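Local coordinates for protein endoglucanase (Bacillus akibai, PDB 1UWW) that cleaves internal beta-1,4-glucosidic bonds in cellulose and related glucans, this chain being its family 28 module, which binds non-crystalline cellulose, at residues Gly25-Trp30 with Thr40-Glu45; Arg73-Lys78 with Asn165-Phe170; Phe111-Asn116 with Thr161-Met166; Ala122-Thr127 with Lys148-Asp153. All blocks are in the same frame, centred on the assembly; numbering follows the deposited sequence.

Contact 1: residues Gly25-Trp30 with Thr40-Glu45; sequences GTRQGW and TALTIE
Thr26 OG1 is gripped by two groups, accepting from Gln28 N at 3.0 Å, which makes an ST turn, and sharing a second hydrogen bond with Asp24, while the carbonyl of the same residue lies against Ile44. Directly after it, a type I' beta turn runs from Arg27 to Trp30, closed by Trp30 N giving to Arg27 O at 3.0 Å. These tight turns lead into strand 30-32 of one sheet of the beta sandwich. Residues 43-45 belong to an outermost strand of the other sheet, so the contact joins the two sheets at one edge of the module.

No hydrogen bond crosses between the segments; side chains of Leu42 and Ile44 meet the Arg27 arm and the backbone of Gly25 to Arg27. Arg27 has CG anti to the carbonyl carbon (chi1 -61°) and CD anti beyond it. The arm crosses Leu42 at about a right angle, with Arg27 CD resting on Leu42 CB at 3.8 Å. Its chain then bends at chi3 (-84°). The charged end is held by residues outside Leu42 and Ile44: NE gives to the carbonyl of Asp11, NH1 forms a salt bridge with Asp31, and a weak bond runs from NH1 to Trp30 O.

Ile44 supplies the rest. The branch that does the touching is CG1-CD1, while Ile44 also packs on Asn51, a calcium ligand. CD1 passes 4.2 Å from Arg27 CA, and the nearest approach of all is Ile44 CD1 to Thr26 O, 3.5 Å.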
loop_
_atom_site.group_PDB
_atom_site.type_symbol
_atom_site.label_atom_id
_atom_site.label_comp_id
_atom_site.label_asym_id
_atom_site.label_seq_id
_atom_site.Cartn_x
_atom_site.Cartn_y
_atom_site.Cartn_z
ATOM N N GLY A 25 7.942 -24.328 20.161
ATOM C CA GLY A 25 6.584 -24.833 20.215
ATOM C C GLY A 25 5.514 -23.798 20.536
ATOM O O GLY A 25 4.349 -24.180 20.733
ATOM N N THR A 26 5.870 -22.505 20.542
ATOM C CA THR A 26 4.907 -21.435 20.795
ATOM C C THR A 26 4.886 -20.391 19.684
ATOM O O THR A 26 5.768 -20.331 18.840
ATOM C CB THR A 26 5.204 -20.667 22.097
ATOM O OG1 THR A 26 6.253 -19.707 21.899
ATOM C CG2 THR A 26 5.683 -21.576 23.252
ATOM N N ARG A 27 3.869 -19.537 19.761
ATOM C CA ARG A 27 3.669 -18.404 18.858
ATOM C C ARG A 27 4.527 -17.196 19.224
ATOM O O ARG A 27 4.421 -16.166 18.576
ATOM C CB ARG A 27 2.204 -18.011 18.829
ATOM C CG ARG A 27 1.284 -19.099 18.333
ATOM C CD ARG A 27 -0.158 -18.654 18.295
ATOM N NE ARG A 27 -0.841 -18.793 19.580
ATOM C CZ ARG A 27 -1.683 -17.942 20.110
ATOM N NH1 ARG A 27 -1.906 -16.747 19.590
ATOM N NH2 ARG A 27 -2.286 -18.276 21.250
ATOM N N GLN A 28 5.368 -17.312 20.245
ATOM C CA GLN A 28 6.264 -16.231 20.661
ATOM C C GLN A 28 5.575 -14.857 20.734
ATOM O O GLN A 28 6.115 -13.833 20.318
ATOM C CB GLN A 28 7.540 -16.194 19.829
ATOM C CG GLN A 28 8.345 -17.498 19.957
ATOM C CD GLN A 28 9.764 -17.368 19.487
ATOM O OE1 GLN A 28 10.024 -17.110 18.315
ATOM N NE2 GLN A 28 10.712 -17.528 20.411
ATOM N N GLY A 29 4.377 -14.845 21.293
ATOM C CA GLY A 29 3.637 -13.621 21.536
ATOM C C GLY A 29 2.737 -13.128 20.419
ATOM O O GLY A 29 2.066 -12.105 20.592
ATOM N N TRP A 30 2.743 -13.802 19.274
ATOM C CA TRP A 30 1.902 -13.423 18.127
ATOM C C TRP A 30 0.477 -13.926 18.296
ATOM O O TRP A 30 0.254 -15.067 18.716
ATOM C CB TRP A 30 2.516 -13.970 16.835
ATOM C CG TRP A 30 3.758 -13.245 16.451
ATOM C CD1 TRP A 30 5.039 -13.497 16.854
ATOM C CD2 TRP A 30 3.822 -12.093 15.611
ATOM N NE1 TRP A 30 5.890 -12.580 16.296
ATOM C CE2 TRP A 30 5.167 -11.688 15.552
ATOM C CE3 TRP A 30 2.863 -11.328 14.938
ATOM C CZ2 TRP A 30 5.582 -10.577 14.818
ATOM C CZ3 TRP A 30 3.268 -10.231 14.212
ATOM C CH2 TRP A 30 4.627 -9.863 14.153
ATOM N N THR A 40 -8.924 -17.953 12.454
ATOM C CA THR A 40 -8.684 -19.403 12.374
ATOM C C THR A 40 -7.479 -19.837 13.244
ATOM O O THR A 40 -6.669 -19.020 13.660
ATOM C CB THR A 40 -8.465 -19.867 10.847
ATOM O OG1 THR A 40 -7.327 -19.211 10.251
ATOM C CG2 THR A 40 -9.622 -19.501 9.925
ATOM N N ALA A 41 -7.339 -21.130 13.502
ATOM C CA ALA A 41 -6.249 -21.647 14.321
ATOM C C ALA A 41 -4.859 -21.192 13.816
ATOM O O ALA A 41 -4.507 -21.389 12.645
ATOM C CB ALA A 41 -6.299 -23.166 14.345
ATOM N N LEU A 42 -4.103 -20.609 14.734
ATOM C CA LEU A 42 -2.707 -20.229 14.523
ATOM C C LEU A 42 -1.859 -21.310 15.166
ATOM O O LEU A 42 -1.894 -21.488 16.392
ATOM C CB LEU A 42 -2.392 -18.903 15.198
ATOM C CG LEU A 42 -2.814 -17.622 14.517
ATOM C CD1 LEU A 42 -2.783 -16.440 15.480
ATOM C CD2 LEU A 42 -1.914 -17.345 13.330
ATOM N N THR A 43 -1.128 -22.044 14.354
ATOM C CA THR A 43 -0.289 -23.142 14.831
ATOM C C THR A 43 1.133 -23.019 14.309
ATOM O O THR A 43 1.432 -22.204 13.429
ATOM C CB THR A 43 -0.874 -24.509 14.435
ATOM O OG1 THR A 43 -0.930 -24.606 13.017
ATOM C CG2 THR A 43 -2.309 -24.679 14.967
ATOM N N ILE A 44 2.026 -23.812 14.862
ATOM C CA ILE A 44 3.391 -23.830 14.404
ATOM C C ILE A 44 3.569 -25.029 13.465
ATOM O O ILE A 44 3.308 -26.173 13.853
ATOM C CB ILE A 44 4.367 -23.913 15.607
ATOM C CG1 ILE A 44 4.171 -22.749 16.605
ATOM C CG2 ILE A 44 5.813 -23.948 15.085
ATOM C CD1 ILE A 44 4.078 -21.380 15.982
ATOM N N GLU A 45 3.997 -24.779 12.234
ATOM C CA GLU A 45 4.098 -25.799 11.195
ATOM C C GLU A 45 5.443 -25.661 10.455
ATOM O O GLU A 45 6.011 -24.575 10.348
ATOM C CB GLU A 45 2.932 -25.695 10.208
ATOM C CG GLU A 45 1.545 -25.683 10.838
ATOM C CD GLU A 45 1.139 -26.997 11.465
ATOM O OE1 GLU A 45 1.801 -28.041 11.192
ATOM O OE2 GLU A 45 0.159 -26.945 12.254
#

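Contact 2: residues Arg73-Lys78 with Asn165-Phe170; sequences RLDFWK and NMMIIF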
loop_
_atom_site.group_PDB
_atom_site.type_symbol
_atom_site.label_atom_id
_atom_site.label_comp_id
_atom_site.label_asym_id
_atom_site.label_seq_id
_atom_site.Cartn_x
_atom_site.Cartn_y
_atom_site.Cartn_z
ATOM N N ARG A 73 -5.001 -10.211 10.188
ATOM C CA ARG A 73 -4.264 -9.156 10.855
ATOM C C ARG A 73 -3.589 -9.763 12.063
ATOM O O ARG A 73 -4.206 -10.022 13.081
ATOM C CB ARG A 73 -5.185 -8.033 11.295
ATOM C CG ARG A 73 -5.843 -7.189 10.267
ATOM C CD ARG A 73 -6.269 -5.852 10.856
ATOM N NE ARG A 73 -7.369 -5.196 10.175
ATOM C CZ ARG A 73 -7.652 -3.899 10.349
ATOM N NH1 ARG A 73 -6.928 -3.166 11.192
ATOM N NH2 ARG A 73 -8.655 -3.346 9.691
ATOM N N LEU A 74 -2.294 -9.981 11.938
ATOM C CA LEU A 74 -1.477 -10.440 13.063
ATOM C C LEU A 74 -1.129 -9.266 13.955
ATOM O O LEU A 74 -1.050 -8.136 13.494
ATOM C CB LEU A 74 -0.175 -11.057 12.583
ATOM C CG LEU A 74 -0.265 -12.348 11.808
ATOM C CD1 LEU A 74 1.128 -12.768 11.357
ATOM C CD2 LEU A 74 -0.825 -13.447 12.680
ATOM N N ASP A 75 -0.898 -9.530 15.222
ATOM C CA ASP A 75 -0.608 -8.513 16.222
ATOM C C ASP A 75 0.458 -9.052 17.167
ATOM O O ASP A 75 0.419 -10.207 17.578
ATOM C CB ASP A 75 -1.925 -8.172 16.941
ATOM C CG ASP A 75 -1.928 -6.874 17.673
ATOM O OD1 ASP A 75 -0.969 -6.080 17.574
ATOM O OD2 ASP A 75 -2.917 -6.601 18.415
ATOM N N PHE A 76 1.393 -8.198 17.542
ATOM C CA PHE A 76 2.540 -8.529 18.386
ATOM C C PHE A 76 2.764 -7.394 19.377
ATOM O O PHE A 76 3.198 -6.328 18.991
ATOM C CB PHE A 76 3.775 -8.746 17.503
ATOM C CG PHE A 76 5.013 -9.095 18.244
ATOM C CD1 PHE A 76 5.269 -10.399 18.660
ATOM C CD2 PHE A 76 5.953 -8.127 18.517
ATOM C CE1 PHE A 76 6.457 -10.713 19.299
ATOM C CE2 PHE A 76 7.118 -8.444 19.182
ATOM C CZ PHE A 76 7.367 -9.734 19.575
ATOM N N TRP A 77 2.454 -7.631 20.644
ATOM C CA TRP A 77 2.646 -6.653 21.702
ATOM C C TRP A 77 3.936 -6.924 22.449
ATOM O O TRP A 77 4.163 -8.041 22.934
ATOM C CB TRP A 77 1.473 -6.670 22.693
ATOM C CG TRP A 77 0.188 -6.109 22.116
ATOM C CD1 TRP A 77 -0.504 -6.561 21.033
ATOM C CD2 TRP A 77 -0.551 -4.966 22.594
ATOM N NE1 TRP A 77 -1.607 -5.773 20.800
ATOM C CE2 TRP A 77 -1.662 -4.796 21.749
ATOM C CE3 TRP A 77 -0.380 -4.071 23.662
ATOM C CZ2 TRP A 77 -2.595 -3.779 21.934
ATOM C CZ3 TRP A 77 -1.325 -3.067 23.846
ATOM C CH2 TRP A 77 -2.404 -2.931 22.991
ATOM N N LYS A 78 4.776 -5.912 22.599
ATOM C CA LYS A 78 5.988 -6.030 23.387
ATOM C C LYS A 78 6.402 -4.684 23.921
ATOM O O LYS A 78 6.375 -3.690 23.205
ATOM C CB LYS A 78 7.107 -6.608 22.520
ATOM C CG LYS A 78 8.314 -7.088 23.301
ATOM C CD LYS A 78 9.469 -7.577 22.416
ATOM C CE LYS A 78 10.854 -7.232 23.016
ATOM N NZ LYS A 78 11.304 -5.894 22.553
ATOM N N ASN A 165 2.878 -2.064 19.929
ATOM C CA ASN A 165 2.521 -3.264 19.222
ATOM C C ASN A 165 2.712 -3.083 17.727
ATOM O O ASN A 165 2.635 -1.966 17.206
ATOM C CB ASN A 165 1.091 -3.749 19.582
ATOM C CG ASN A 165 0.006 -2.798 19.154
ATOM O OD1 ASN A 165 -0.088 -1.682 19.661
ATOM N ND2 ASN A 165 -0.828 -3.221 18.231
HETATM N N MSE A 166 2.922 -4.208 17.057
HETATM C CA MSE A 166 3.125 -4.282 15.638
HETATM C C MSE A 166 2.035 -5.146 15.059
HETATM O O MSE A 166 1.778 -6.265 15.516
HETATM C CB MSE A 166 4.478 -4.921 15.376
HETATM C CG MSE A 166 4.749 -5.347 13.944
HETATM SE SE MSE A 166 6.534 -5.914 13.577
HETATM C CE MSE A 166 6.938 -6.818 15.173
HETATM N N MSE A 167 1.250 -4.616 14.134
HETATM C CA MSE A 167 0.398 -5.539 13.287
HETATM C C MSE A 167 0.830 -5.606 11.839
HETATM O O MSE A 167 1.420 -4.653 11.259
HETATM C CB MSE A 167 -1.129 -5.160 13.286
HETATM C CG MSE A 167 -1.693 -4.888 14.797
HETATM SE SE MSE A 167 -3.261 -3.766 14.974
HETATM C CE MSE A 167 -3.973 -4.225 13.258
ATOM N N ILE A 168 0.491 -6.745 11.276
ATOM C CA ILE A 168 0.794 -7.078 9.892
ATOM C C ILE A 168 -0.535 -7.442 9.278
ATOM O O ILE A 168 -1.201 -8.386 9.751
ATOM C CB ILE A 168 1.824 -8.229 9.751
ATOM C CG1 ILE A 168 3.097 -7.890 10.534
ATOM C CG2 ILE A 168 2.146 -8.437 8.308
ATOM C CD1 ILE A 168 4.102 -8.985 10.547
ATOM N N ILE A 169 -0.921 -6.717 8.242
ATOM C CA ILE A 169 -2.215 -6.858 7.584
ATOM C C ILE A 169 -2.001 -7.489 6.240
ATOM O O ILE A 169 -1.169 -7.021 5.460
ATOM C CB ILE A 169 -2.873 -5.474 7.440
ATOM C CG1 ILE A 169 -3.093 -4.842 8.821
ATOM C CG2 ILE A 169 -4.227 -5.629 6.721
ATOM C CD1 ILE A 169 -3.501 -3.403 8.813
ATOM N N PHE A 170 -2.749 -8.545 5.934
ATOM C CA PHE A 170 -2.617 -9.321 4.697
ATOM C C PHE A 170 -3.884 -9.117 3.880
ATOM O O PHE A 170 -4.863 -9.876 4.026
ATOM C CB PHE A 170 -2.399 -10.798 5.002
ATOM C CG PHE A 170 -1.140 -11.082 5.765
ATOM C CD1 PHE A 170 -1.111 -10.985 7.133
ATOM C CD2 PHE A 170 0.029 -11.459 5.112
ATOM C CE1 PHE A 170 0.025 -11.288 7.865
ATOM C CE2 PHE A 170 1.181 -11.748 5.835
ATOM C CZ PHE A 170 1.173 -11.659 7.206
#
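Asn165 and Trp77 face each other as a non-hydrogen-bonded pair, and the asparagine can be followed outward over the indole. CB sits over one face of the five-membered ring, a CH-pi contact 3.4 Å from the ring centroid. CG comes next, 3.7 Å from Trp77 CE2, and OD1 reaches over the six-membered part, 4.0 Å from Trp77 CZ2. The amide lies nearly flat on the indole, the planes 15° apart. Chi1 of 65° puts CG between the backbone N and the carbonyl carbon, and ND2 ends beside Asp75. There Asn165 ND2 gives to the syn lone pair of Asp75 OD1 at 2.9 Å; a second acceptor for ND2 is Gln112.

Asp75 thus holds both partners of the stack. Its OD2 takes Trp77 NE1 at 2.8 Å, a bond in the plane of the indole but arriving from above the carboxylate plane. Further along this face, Arg73 runs beside Ile169 in the same direction, Arg73 CD 3.9 Å from Ile169 CG1.

The other face is apolar. Selenomethionine Met166 bends at chi3 and brings its CE to 3.7 Å from Phe76 CD2, while Leu74 CD1 meets the edge of the Phe170 ring. Trp30 of the adjoining strand and Trp55 of the facing sheet pack on this side.

Between the faces run four backbone bonds, paired at Leu74-Ile168 and Phe76-Met166. The axes of the two strand segments approach to 4.5 Å and run antiparallel, one face mixed, the other apolar and turned to the interior, as befits adjacent strands in a beta sandwich.

Contact 3: residues Phe111-Asn116 with Thr161-Met166; sequences FQPPTN and TLLRNM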
loop_
_atom_site.group_PDB
_atom_site.type_symbol
_atom_site.label_atom_id
_atom_site.label_comp_id
_atom_site.label_asym_id
_atom_site.label_seq_id
_atom_site.Cartn_x
_atom_site.Cartn_y
_atom_site.Cartn_z
ATOM N N PHE A 111 2.326 0.203 13.366
ATOM C CA PHE A 111 2.604 0.263 14.786
ATOM C C PHE A 111 1.621 1.196 15.455
ATOM O O PHE A 111 0.993 2.034 14.801
ATOM C CB PHE A 111 4.030 0.777 15.055
ATOM C CG PHE A 111 5.103 -0.034 14.405
ATOM C CD1 PHE A 111 5.490 -1.261 14.922
ATOM C CD2 PHE A 111 5.734 0.416 13.266
ATOM C CE1 PHE A 111 6.494 -1.996 14.301
ATOM C CE2 PHE A 111 6.732 -0.325 12.669
ATOM C CZ PHE A 111 7.088 -1.519 13.188
ATOM N N GLN A 112 1.488 1.078 16.756
ATOM C CA GLN A 112 0.562 1.936 17.490
ATOM C C GLN A 112 1.224 2.676 18.675
ATOM O O GLN A 112 0.829 2.485 19.834
ATOM C CB GLN A 112 -0.626 1.090 17.953
ATOM C CG GLN A 112 -1.342 0.349 16.842
ATOM C CD GLN A 112 -2.725 -0.067 17.259
ATOM O OE1 GLN A 112 -2.947 -1.208 17.632
ATOM N NE2 GLN A 112 -3.654 0.874 17.232
ATOM N N PRO A 113 2.179 3.557 18.393
ATOM C CA PRO A 113 2.827 4.353 19.449
ATOM C C PRO A 113 1.818 5.304 20.118
ATOM O O PRO A 113 1.218 6.103 19.421
ATOM C CB PRO A 113 3.883 5.178 18.702
ATOM C CG PRO A 113 3.448 5.153 17.259
ATOM C CD PRO A 113 2.673 3.911 17.055
ATOM N N PRO A 114 1.632 5.222 21.436
ATOM C CA PRO A 114 0.752 6.192 22.120
ATOM C C PRO A 114 1.149 7.651 21.899
ATOM O O PRO A 114 0.285 8.519 21.981
ATOM C CB PRO A 114 0.894 5.809 23.596
ATOM C CG PRO A 114 1.243 4.391 23.572
ATOM C CD PRO A 114 2.160 4.207 22.361
ATOM N N THR A 115 2.416 7.923 21.610
ATOM C CA THR A 115 2.849 9.298 21.323
ATOM C C THR A 115 2.519 9.790 19.913
ATOM O O THR A 115 2.698 10.985 19.631
ATOM C CB THR A 115 4.359 9.466 21.544
ATOM O OG1 THR A 115 5.082 8.524 20.734
ATOM C CG2 THR A 115 4.745 9.155 22.963
ATOM N N ASN A 116 2.115 8.895 19.001
ATOM C CA ASN A 116 1.614 9.305 17.681
ATOM C C ASN A 116 0.232 8.781 17.339
ATOM O O ASN A 116 0.027 8.146 16.300
ATOM C CB ASN A 116 2.575 8.932 16.534
ATOM C CG ASN A 116 2.411 9.859 15.315
ATOM O OD1 ASN A 116 2.976 10.966 15.286
ATOM N ND2 ASN A 116 1.614 9.431 14.328
ATOM N N THR A 161 11.272 5.807 19.915
ATOM C CA THR A 161 9.821 5.837 20.155
ATOM C C THR A 161 9.280 4.452 20.525
ATOM O O THR A 161 9.509 3.482 19.789
ATOM C CB THR A 161 9.100 6.294 18.906
ATOM O OG1 THR A 161 9.534 7.611 18.559
ATOM C CG2 THR A 161 7.578 6.384 19.133
ATOM N N LEU A 162 8.545 4.343 21.620
ATOM C CA LEU A 162 7.908 3.096 22.016
ATOM C C LEU A 162 6.739 2.848 21.073
ATOM O O LEU A 162 5.815 3.639 20.985
ATOM C CB LEU A 162 7.434 3.137 23.462
ATOM C CG LEU A 162 8.585 3.188 24.467
ATOM C CD1 LEU A 162 8.011 3.529 25.853
ATOM C CD2 LEU A 162 9.376 1.918 24.515
ATOM N N LEU A 163 6.783 1.724 20.369
ATOM C CA LEU A 163 5.810 1.413 19.337
ATOM C C LEU A 163 4.615 0.611 19.861
ATOM O O LEU A 163 3.576 0.564 19.187
ATOM C CB LEU A 163 6.514 0.679 18.189
ATOM C CG LEU A 163 7.647 1.477 17.525
ATOM C CD1 LEU A 163 8.425 0.594 16.540
ATOM C CD2 LEU A 163 7.094 2.709 16.845
ATOM N N ARG A 164 4.775 -0.023 21.039
ATOM C CA ARG A 164 3.738 -0.761 21.763
ATOM C C ARG A 164 3.341 -2.106 21.159
ATOM O O ARG A 164 3.408 -3.154 21.804
ATOM C CB ARG A 164 2.487 0.085 22.006
ATOM C CG ARG A 164 1.534 -0.518 23.056
ATOM C CD ARG A 164 0.195 0.174 23.133
ATOM N NE ARG A 164 -0.593 -0.114 21.960
ATOM C CZ ARG A 164 -1.885 0.171 21.823
ATOM N NH1 ARG A 164 -2.535 0.802 22.799
ATOM N NH2 ARG A 164 -2.525 -0.161 20.718
ATOM N N ASN A 165 2.878 -2.064 19.929
ATOM C CA ASN A 165 2.521 -3.264 19.222
ATOM C C ASN A 165 2.712 -3.083 17.727
ATOM O O ASN A 165 2.635 -1.966 17.206
ATOM C CB ASN A 165 1.091 -3.749 19.582
ATOM C CG ASN A 165 0.006 -2.798 19.154
ATOM O OD1 ASN A 165 -0.088 -1.682 19.661
ATOM N ND2 ASN A 165 -0.828 -3.221 18.231
HETATM N N MSE A 166 2.922 -4.208 17.057
HETATM C CA MSE A 166 3.125 -4.282 15.638
HETATM C C MSE A 166 2.035 -5.146 15.059
HETATM O O MSE A 166 1.778 -6.265 15.516
HETATM C CB MSE A 166 4.478 -4.921 15.376
HETATM C CG MSE A 166 4.749 -5.347 13.944
HETATM SE SE MSE A 166 6.534 -5.914 13.577
HETATM C CE MSE A 166 6.938 -6.818 15.173
HETATM O O HOH W 1 4.912 5.973 22.000
#
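Gln112 holds CG anti to its carbonyl carbon (chi1 -55°) and runs on extended toward the amide of Asn165, while Arg164 starts with CG anti to the backbone N and bends at chi3 (71°), which sets NE toward the same amide. Arg164 grips side-on: NE and NH2 both give to Asn165 OD1, at 2.8 and 3.1 Å, from one face of the amide plane. From the opposing segment, Gln112 OE1 accepts Asn165 ND2 at 3.0 Å on a lone pair in its carbonyl plane, an almost straight bond (168°). Gln112 NE2 is in turn held by the carbonyl of Tyr118.

Here the loop after strand 104-111 meets the loop leading into its neighbour 165-173 in one sheet of the beta sandwich; Phe111 and Met166 form an antiparallel non-hydrogen-bonded pair. Next to the polar cluster, Leu163 CD1 stands over the middle of the Phe111 ring, 3.9 Å from its centroid. Selenomethionine Met166 lies alongside, its CB 3.7 Å from Phe111 CE1 and its SE an oblique Met-aromatic neighbour.

The backbones are joined by Gln112 N, which gives to Asn165 O at 3.3 Å and weakly to Leu163 O. At the loop end, a water donates to Leu162 O at 2.7 Å and accepts from Thr115 N.

Together, the bonds define which end of the Asn165 amide is oxygen. The arginine charge on OD1 would be expected to polarise that amide and strengthen ND2 as a donor to Gln112.

Contact 4: residues Ala122-Thr127 with Lys148-Asp153; sequences APKTYT and KINVRD
Ala122 CB presses on Ile149 CG2 at 3.5 Å, closer than carbon atoms usually pack, and this is the tight side of the contact. It lies in the beta sandwich where strand 120-129, at the edge of one sheet, comes up against strand 142-150 of the other. Ile149 turns CG2 to the alanine; its other branch, through CG1, meets Tyr126 CB more loosely at 4.2 Å. Leu109 also covers Ile149 on this inner side.

On the looser outer side, which is partly exposed and partly met by the second subunit, apolar packing gives way to charge and water. The Lys124 chain bends at chi3 and chi4, crosses Asp153 at about a right angle and forms a salt bridge from NZ to the anti lone pair of OD2; the modelled separation is unusually short, so its exact length is doubtful. A water bridges the segments, accepting from Lys124 N at 3.0 Å and from Lys124 NZ at 2.9 Å, and donating to Asn150 O at 2.7 Å. Lys124 also packs on Trp68 of the second subunit, so the outer part of the contact borders the dimer interface.

The aspartate is positioned by an Asx motif: Asn150 OD1 accepts from Asp153 N at 2.9 Å.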
loop_
_atom_site.group_PDB
_atom_site.type_symbol
_atom_site.label_atom_id
_atom_site.label_comp_id
_atom_site.label_asym_id
_atom_site.label_seq_id
_atom_site.Cartn_x
_atom_site.Cartn_y
_atom_site.Cartn_z
ATOM N N ALA A 122 4.062 1.868 7.828
ATOM C CA ALA A 122 5.159 1.917 6.889
ATOM C C ALA A 122 4.579 2.385 5.555
ATOM O O ALA A 122 3.525 1.878 5.111
ATOM C CB ALA A 122 5.810 0.579 6.739
ATOM N N PRO A 123 5.182 3.392 4.928
ATOM C CA PRO A 123 4.571 3.957 3.738
ATOM C C PRO A 123 4.434 3.045 2.545
ATOM O O PRO A 123 3.471 3.176 1.801
ATOM C CB PRO A 123 5.450 5.177 3.435
ATOM C CG PRO A 123 6.657 5.012 4.128
ATOM C CD PRO A 123 6.366 4.171 5.349
ATOM N N LYS A 124 5.336 2.097 2.355
ATOM C CA LYS A 124 5.337 1.248 1.167
ATOM C C LYS A 124 4.696 -0.114 1.422
ATOM O O LYS A 124 5.135 -0.870 2.270
ATOM C CB LYS A 124 6.755 1.068 0.639
ATOM C CG LYS A 124 7.382 2.380 0.230
ATOM C CD LYS A 124 8.900 2.380 0.393
ATOM C CE LYS A 124 9.381 3.627 1.102
ATOM N NZ LYS A 124 9.813 3.382 2.490
ATOM N N THR A 125 3.655 -0.411 0.669
ATOM C CA THR A 125 3.023 -1.716 0.682
ATOM C C THR A 125 3.893 -2.777 -0.002
ATOM O O THR A 125 4.515 -2.467 -1.024
ATOM C CB THR A 125 1.732 -1.530 -0.070
ATOM O OG1 THR A 125 0.962 -0.518 0.599
ATOM C CG2 THR A 125 0.890 -2.803 -0.057
ATOM N N TYR A 126 3.957 -3.992 0.551
ATOM C CA TYR A 126 4.609 -5.142 -0.071
ATOM C C TYR A 126 3.531 -5.976 -0.754
ATOM O O TYR A 126 2.634 -6.496 -0.103
ATOM C CB TYR A 126 5.364 -6.005 0.962
ATOM C CG TYR A 126 6.174 -7.107 0.328
ATOM C CD1 TYR A 126 5.580 -8.301 -0.043
ATOM C CD2 TYR A 126 7.521 -6.911 0.014
ATOM C CE1 TYR A 126 6.291 -9.299 -0.656
ATOM C CE2 TYR A 126 8.258 -7.906 -0.618
ATOM C CZ TYR A 126 7.618 -9.119 -0.944
ATOM O OH TYR A 126 8.286 -10.149 -1.571
ATOM N N THR A 127 3.637 -6.169 -2.050
ATOM C CA THR A 127 2.577 -6.771 -2.836
ATOM C C THR A 127 3.053 -8.091 -3.449
ATOM O O THR A 127 4.144 -8.151 -4.054
ATOM C CB THR A 127 2.112 -5.778 -3.917
ATOM O OG1 THR A 127 1.600 -4.599 -3.297
ATOM C CG2 THR A 127 0.980 -6.363 -4.776
ATOM N N LYS A 148 10.270 -7.531 2.975
ATOM C CA LYS A 148 11.191 -6.529 3.521
ATOM C C LYS A 148 10.481 -5.189 3.419
ATOM O O LYS A 148 10.185 -4.750 2.325
ATOM C CB LYS A 148 12.508 -6.536 2.729
ATOM C CG LYS A 148 13.572 -5.585 3.171
ATOM C CD LYS A 148 14.890 -5.858 2.410
ATOM C CE LYS A 148 16.087 -5.068 2.919
ATOM N NZ LYS A 148 17.365 -5.819 2.718
ATOM N N ILE A 149 10.124 -4.624 4.575
ATOM C CA ILE A 149 9.327 -3.396 4.625
ATOM C C ILE A 149 10.148 -2.310 5.324
ATOM O O ILE A 149 10.616 -2.495 6.432
ATOM C CB ILE A 149 7.980 -3.625 5.349
ATOM C CG1 ILE A 149 7.135 -4.675 4.570
ATOM C CG2 ILE A 149 7.206 -2.335 5.482
ATOM C CD1 ILE A 149 5.975 -5.229 5.319
ATOM N N ASN A 150 10.317 -1.179 4.639
ATOM C CA ASN A 150 11.142 -0.089 5.114
ATOM C C ASN A 150 10.423 0.682 6.216
ATOM O O ASN A 150 9.335 1.218 6.018
ATOM C CB ASN A 150 11.493 0.832 3.949
ATOM C CG ASN A 150 12.528 1.884 4.311
ATOM O OD1 ASN A 150 12.420 2.557 5.331
ATOM N ND2 ASN A 150 13.560 2.012 3.470
ATOM N N VAL A 151 11.046 0.713 7.383
ATOM C CA VAL A 151 10.568 1.512 8.513
ATOM C C VAL A 151 11.416 2.762 8.806
ATOM O O VAL A 151 11.002 3.613 9.586
ATOM C CB VAL A 151 10.436 0.665 9.798
ATOM C CG1 VAL A 151 9.352 -0.411 9.624
ATOM C CG2 VAL A 151 11.760 0.012 10.192
ATOM N N ARG A 152 12.589 2.841 8.199
ATOM C CA ARG A 152 13.410 4.053 8.227
ATOM C C ARG A 152 12.613 5.229 7.674
ATOM O O ARG A 152 12.743 6.360 8.161
ATOM C CB ARG A 152 14.691 3.807 7.439
ATOM C CG ARG A 152 15.673 4.980 7.418
ATOM C CD ARG A 152 15.989 5.549 8.767
ATOM N NE ARG A 152 16.307 4.538 9.766
ATOM C CZ ARG A 152 16.339 4.780 11.071
ATOM N NH1 ARG A 152 16.103 6.006 11.519
ATOM N NH2 ARG A 152 16.581 3.831 11.960
ATOM N N ASP A 153 11.731 4.947 6.726
ATOM C CA ASP A 153 10.925 5.969 6.057
ATOM C C ASP A 153 9.706 6.432 6.840
ATOM O O ASP A 153 8.974 7.316 6.362
ATOM C CB ASP A 153 10.561 5.490 4.649
ATOM C CG ASP A 153 11.778 5.482 3.712
ATOM O OD1 ASP A 153 12.820 6.077 4.089
ATOM O OD2 ASP A 153 11.811 4.899 2.614
HETATM O O HOH W 2 7.927 1.562 3.729
#

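Contacts 2 and 3 overlap at the start of strand 165-173, sharing Asn165 and Met166, and have centres 11 Å apart; Trp77 CH2 lies 3.4 Å from Arg164 CZ where they meet. Contact 1 reaches them through Trp30: NE1 is 3.3 Å from Phe76 CD1, and CH2 is 4.0 Å from Met166 CE. On the other flank, Phe111 CE2 touches Val151 CG1 at 4.0 Å, tying contact 3 to contact 4. Contacts 1 and 4 stand on opposite sides of the chain's centre, their own centres 24 Å apart. Calcium ions lie nearest contact 1, about 7 Å from the Ile44 side chain, and contact 4, about 9 Å from that of Lys148.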